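Local coordinates for methionine gamma-lyase (PDB 1E5E), which belongs to the Cys/Met metabolism family of PLP-dependent enzymes, built on the aminotransferase-like fold, and forms an assembly of four protein chains, at residues A[233-237]-A[238-242]; A[365-368]-A[369-373]. One frame throughout, in Å; residues are numbered along the deposited sequence.

Contact 1 of 2, residues A[233-237]-A[238-242]; sequences RMVGI and KDITG
The peptide plane of Gly-236 is gripped from both faces by Thr-241: OG1 donates to Gly-236 O at 2.7 Å from one side, and the backbone N reaches the same oxygen at 2.7 Å from the other. OG1 sits between the backbone N and the carbonyl carbon of its own residue (chi1 58°), a rotation that turns the hydroxyl back along the helix; it also accepts from Ser-243 N. The carboxylate of Asp-239 is the second flat group: Lys-238 NZ meets OD1 on the syn side at 2.8 Å, 17° out of plane, as a salt bridge. To get there the lysine chain runs extended at first and then bends at its last two torsions, so that CE passes 3.2 Å from Met-234 O.

Backbone bonds identify this as a pi-type widening at the end of the helix. Lys-238 N bonds Arg-233 O five residues back at 3.1 Å, whereas Val-235 O serves two donors, Asp-239 N at 3.2 Å and Ile-240 N at 2.9 Å. Five-residue spacing also sets the Val-235 and Ile-240 side chains alongside each other, their ends reaching in one direction, and Val-235 CG1 to Ile-240 CD1 is tight at 3.4 Å. Gly-242, with positive phi, then leaves the helix.

Helix 226-241 thus ends buried: Ile-237 and Thr-241 pack on Ala-92 of helix 86-97, with Ile-240 on Leu-95, and Ile-237 also touches Val-81 of strand 79-83. The same helix end also meets the second subunit, Lys-238 lying on Cys-113 and Ile-240 on Ala-121 of that chain.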
loop_
_atom_site.group_PDB
_atom_site.type_symbol
_atom_site.label_atom_id
_atom_site.label_comp_id
_atom_site.label_asym_id
_atom_site.label_seq_id
_atom_site.Cartn_x
_atom_site.Cartn_y
_atom_site.Cartn_z
ATOM N N ARG A 233 2.023 25.779 6.902
ATOM C CA ARG A 233 2.614 24.482 7.252
ATOM C C ARG A 233 2.962 24.442 8.733
ATOM O O ARG A 233 2.553 23.528 9.446
ATOM C CB ARG A 233 3.749 24.197 6.269
ATOM C CG ARG A 233 4.853 23.266 6.585
ATOM C CD ARG A 233 5.564 22.534 5.481
ATOM N NE ARG A 233 5.683 23.152 4.151
ATOM C CZ ARG A 233 5.330 22.390 3.084
ATOM N NH1 ARG A 233 4.878 21.165 3.299
ATOM N NH2 ARG A 233 5.385 22.863 1.835
ATOM N N MET A 234 3.520 25.528 9.281
ATOM C CA MET A 234 3.945 25.540 10.662
ATOM C C MET A 234 2.810 25.777 11.634
ATOM O O MET A 234 2.961 25.395 12.774
ATOM C CB MET A 234 5.088 26.516 10.904
ATOM C CG MET A 234 6.373 25.985 10.259
ATOM S SD MET A 234 6.638 24.201 10.183
ATOM C CE MET A 234 7.658 23.915 11.622
ATOM N N VAL A 235 1.727 26.430 11.265
ATOM C CA VAL A 235 0.565 26.653 12.101
ATOM C C VAL A 235 -0.643 25.838 11.660
ATOM O O VAL A 235 -1.162 25.050 12.441
ATOM C CB VAL A 235 0.185 28.146 12.084
ATOM C CG1 VAL A 235 -1.083 28.426 12.870
ATOM C CG2 VAL A 235 1.341 28.980 12.647
ATOM N N GLY A 236 -1.142 26.067 10.438
ATOM C CA GLY A 236 -2.327 25.350 9.970
ATOM C C GLY A 236 -2.196 23.829 10.011
ATOM O O GLY A 236 -3.177 23.135 10.319
ATOM N N ILE A 237 -1.092 23.302 9.491
ATOM C CA ILE A 237 -0.925 21.855 9.420
ATOM C C ILE A 237 -0.429 21.272 10.740
ATOM O O ILE A 237 -1.018 20.364 11.301
ATOM C CB ILE A 237 0.063 21.457 8.307
ATOM C CG1 ILE A 237 -0.409 21.976 6.926
ATOM C CG2 ILE A 237 0.203 19.924 8.252
ATOM C CD1 ILE A 237 -1.833 21.608 6.610
ATOM N N LYS A 238 0.687 21.789 11.188
ATOM C CA LYS A 238 1.399 21.315 12.354
ATOM C C LYS A 238 0.591 21.405 13.638
ATOM O O LYS A 238 0.730 20.470 14.422
ATOM C CB LYS A 238 2.761 22.018 12.483
ATOM C CG LYS A 238 3.544 21.677 13.748
ATOM C CD LYS A 238 4.943 22.293 13.771
ATOM C CE LYS A 238 4.982 23.599 14.572
ATOM N NZ LYS A 238 4.316 23.439 15.911
ATOM N N ASP A 239 -0.173 22.436 13.910
ATOM C CA ASP A 239 -0.886 22.563 15.166
ATOM C C ASP A 239 -2.408 22.516 14.995
ATOM O O ASP A 239 -3.033 21.847 15.802
ATOM C CB ASP A 239 -0.641 23.884 15.916
ATOM C CG ASP A 239 0.818 24.111 16.220
ATOM O OD1 ASP A 239 1.586 23.120 16.211
ATOM O OD2 ASP A 239 1.263 25.248 16.476
ATOM N N ILE A 240 -2.916 23.343 14.086
ATOM C CA ILE A 240 -4.363 23.542 14.074
ATOM C C ILE A 240 -5.136 22.416 13.417
ATOM O O ILE A 240 -6.183 22.102 13.977
ATOM C CB ILE A 240 -4.726 24.890 13.383
ATOM C CG1 ILE A 240 -4.061 26.016 14.186
ATOM C CG2 ILE A 240 -6.218 25.056 13.257
ATOM C CD1 ILE A 240 -4.225 27.415 13.641
ATOM N N THR A 241 -4.793 21.983 12.210
ATOM C CA THR A 241 -5.654 20.929 11.656
ATOM C C THR A 241 -5.078 19.553 11.962
ATOM O O THR A 241 -5.783 18.559 11.853
ATOM C CB THR A 241 -5.863 21.067 10.141
ATOM O OG1 THR A 241 -4.595 21.030 9.483
ATOM C CG2 THR A 241 -6.563 22.393 9.873
ATOM N N GLY A 242 -3.750 19.439 11.847
ATOM C CA GLY A 242 -3.134 18.100 11.941
ATOM C C GLY A 242 -3.618 17.284 10.755
ATOM O O GLY A 242 -3.641 16.040 10.819
#

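Contact 2 of 2, residues A[365-368]-A[369-373]; sequences AGIT and DGMIR. With PPJ (N-(hydroxy{3-hydroxy-2-methyl-5-[(phosphonooxy)methyl]pyridin-4-yl}methyl)norvaline), chain C.
Thr-368 and Met-371 close a tight turn, Met-371 N bonding Thr-368 O at 3.3 Å with the donor 61° out of the carbonyl plane, just ahead of strand 371-375. Thr-368 completes it with its side chain: OG1 accepts from Gly-370 N at 3.0 Å, the bond that defines an ST turn. A water donates to Thr-368 O and to Met-371 O, the latter at 2.7 Å, tying the two carbonyls together across the turn.

Met-371 folds back over the incoming chain. Its CG stands anti to the backbone N, and a bend at chi3 (-82°) carries CE to 3.1 Å from Gly-366 O, while SD lies 3.9 Å from Ile-367 CA. Gly-366, with positive phi, is the C' residue of the Schellman motif that ends helix 359-364.

Two residues past Met-371, Arg-373 presents the edge of its guanidinium to the carboxylate of PPJ. NH1 donates to O at 2.7 Å and NH2 to OXT at 2.9 Å, the first with an N-H...O angle of 165°; this paired grip fixes the rotation of the carboxylate. NH1 also bonds Asn-158 OD1, consistent with Asn-158 positioning the arginine.

Strand 371-375 runs between strands 311-316 and 345-347, antiparallel to both. Met-371 packs on Thr-313 and Ile-315, and Ile-372 packs against helix 319-328 through Ala-323 and Leu-327.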
loop_
_atom_site.group_PDB
_atom_site.type_symbol
_atom_site.label_atom_id
_atom_site.label_comp_id
_atom_site.label_asym_id
_atom_site.label_seq_id
_atom_site.Cartn_x
_atom_site.Cartn_y
_atom_site.Cartn_z
ATOM N N ALA A 365 -28.630 30.674 -3.897
ATOM C CA ALA A 365 -27.432 30.440 -4.673
ATOM C C ALA A 365 -27.753 29.673 -5.945
ATOM O O ALA A 365 -26.859 29.284 -6.691
ATOM C CB ALA A 365 -26.358 29.700 -3.864
ATOM N N GLY A 366 -29.047 29.453 -6.195
ATOM C CA GLY A 366 -29.515 28.819 -7.396
ATOM C C GLY A 366 -29.516 27.307 -7.305
ATOM O O GLY A 366 -29.665 26.661 -8.349
ATOM N N ILE A 367 -29.294 26.765 -6.121
ATOM C CA ILE A 367 -29.340 25.296 -6.003
ATOM C C ILE A 367 -30.804 24.936 -5.834
ATOM O O ILE A 367 -31.351 25.222 -4.765
ATOM C CB ILE A 367 -28.448 24.772 -4.871
ATOM C CG1 ILE A 367 -27.006 25.193 -5.295
ATOM C CG2 ILE A 367 -28.514 23.264 -4.739
ATOM C CD1 ILE A 367 -26.122 25.263 -4.058
ATOM N N THR A 368 -31.478 24.413 -6.837
ATOM C CA THR A 368 -32.894 24.060 -6.742
ATOM C C THR A 368 -32.965 22.587 -6.371
ATOM O O THR A 368 -32.003 21.878 -6.684
ATOM C CB THR A 368 -33.620 24.247 -8.081
ATOM O OG1 THR A 368 -33.366 23.154 -8.998
ATOM C CG2 THR A 368 -33.132 25.485 -8.846
ATOM N N ASP A 369 -34.169 22.053 -6.161
ATOM C CA ASP A 369 -34.307 20.631 -5.858
ATOM C C ASP A 369 -34.543 19.809 -7.110
ATOM O O ASP A 369 -34.651 18.584 -7.032
ATOM C CB ASP A 369 -35.384 20.402 -4.795
ATOM C CG ASP A 369 -36.773 20.663 -5.356
ATOM O OD1 ASP A 369 -36.925 21.170 -6.487
ATOM O OD2 ASP A 369 -37.742 20.337 -4.660
ATOM N N GLY A 370 -34.552 20.447 -8.282
ATOM C CA GLY A 370 -34.624 19.683 -9.536
ATOM C C GLY A 370 -33.202 19.541 -10.149
ATOM O O GLY A 370 -32.972 18.946 -11.209
ATOM N N MET A 371 -32.220 20.104 -9.456
ATOM C CA MET A 371 -30.858 20.141 -9.951
ATOM C C MET A 371 -30.103 18.820 -9.742
ATOM O O MET A 371 -30.211 18.182 -8.708
ATOM C CB MET A 371 -30.171 21.291 -9.253
ATOM C CG MET A 371 -28.750 21.579 -9.737
ATOM S SD MET A 371 -28.305 23.216 -9.155
ATOM C CE MET A 371 -29.021 24.329 -10.338
ATOM N N ILE A 372 -29.433 18.388 -10.796
ATOM C CA ILE A 372 -28.592 17.202 -10.809
ATOM C C ILE A 372 -27.155 17.595 -11.165
ATOM O O ILE A 372 -26.988 18.396 -12.104
ATOM C CB ILE A 372 -29.115 16.211 -11.869
ATOM C CG1 ILE A 372 -30.487 15.717 -11.426
ATOM C CG2 ILE A 372 -28.176 15.011 -12.044
ATOM C CD1 ILE A 372 -31.349 15.045 -12.468
ATOM N N ARG A 373 -26.145 17.069 -10.477
ATOM C CA ARG A 373 -24.752 17.388 -10.838
ATOM C C ARG A 373 -24.057 16.144 -11.398
ATOM O O ARG A 373 -24.065 15.064 -10.810
ATOM C CB ARG A 373 -23.993 17.973 -9.645
ATOM C CG ARG A 373 -22.595 18.492 -9.950
ATOM C CD ARG A 373 -21.758 18.661 -8.660
ATOM N NE ARG A 373 -21.427 17.328 -8.112
ATOM C CZ ARG A 373 -20.825 17.147 -6.920
ATOM N NH1 ARG A 373 -20.499 18.183 -6.157
ATOM N NH2 ARG A 373 -20.568 15.916 -6.502
HETATM N N1 PPJ C . -13.642 21.878 -2.535
HETATM C C2 PPJ C . -14.484 21.483 -3.513
HETATM C C6 PPJ C . -13.540 21.172 -1.374
HETATM C C2A PPJ C . -14.995 22.309 -4.528
HETATM C C3 PPJ C . -15.089 20.223 -3.332
HETATM O O3 PPJ C . -16.002 19.924 -4.217
HETATM C C4 PPJ C . -14.823 19.395 -2.236
HETATM C C4A PPJ C . -15.502 18.143 -2.153
HETATM C C5 PPJ C . -14.072 19.889 -1.170
HETATM N N PPJ C . -16.686 17.895 -2.742
HETATM C C5A PPJ C . -13.590 19.093 -0.081
HETATM O OP4 PPJ C . -12.639 18.327 -0.503
HETATM P P PPJ C . -12.519 16.973 0.327
HETATM O OP1 PPJ C . -11.239 16.242 -0.280
HETATM O OP2 PPJ C . -13.821 16.139 0.132
HETATM O OP3 PPJ C . -12.294 17.249 1.879
HETATM C CA PPJ C . -17.310 16.683 -2.754
HETATM C CB PPJ C . -17.424 15.853 -1.546
HETATM C C PPJ C . -18.526 16.679 -3.504
HETATM C CG PPJ C . -18.263 16.247 -0.384
HETATM C CD PPJ C . -19.506 15.491 -0.429
HETATM O O PPJ C . -18.921 17.795 -4.001
HETATM O OXT PPJ C . -18.965 15.592 -4.080
HETATM O O HOH W 1 -30.244 19.336 -6.215
#

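Overall arrangement
Contact 1 precedes contact 2 along the chain, and the two lie on opposite sides of the chain's centre, with centres 35 Å apart and nearest atoms about 22 Å apart. They do not touch; contact 2 is part of a ligand pocket, and contact 1 lies near another. Contact 2 supplies Arg-373 directly to one PPJ, whereas Gly-242 of contact 1 lies about 6 Å, residue to ligand, from a different copy. Gly-242 O accepts hydrogen bonds from Ser-85 OG and Ser-243 OG of the second subunit, so this helix end belongs to the subunit interface. Pockets here are shared: the PPJ at Arg-373 is also bonded by Tyr-56 and Arg-58 of the second subunit.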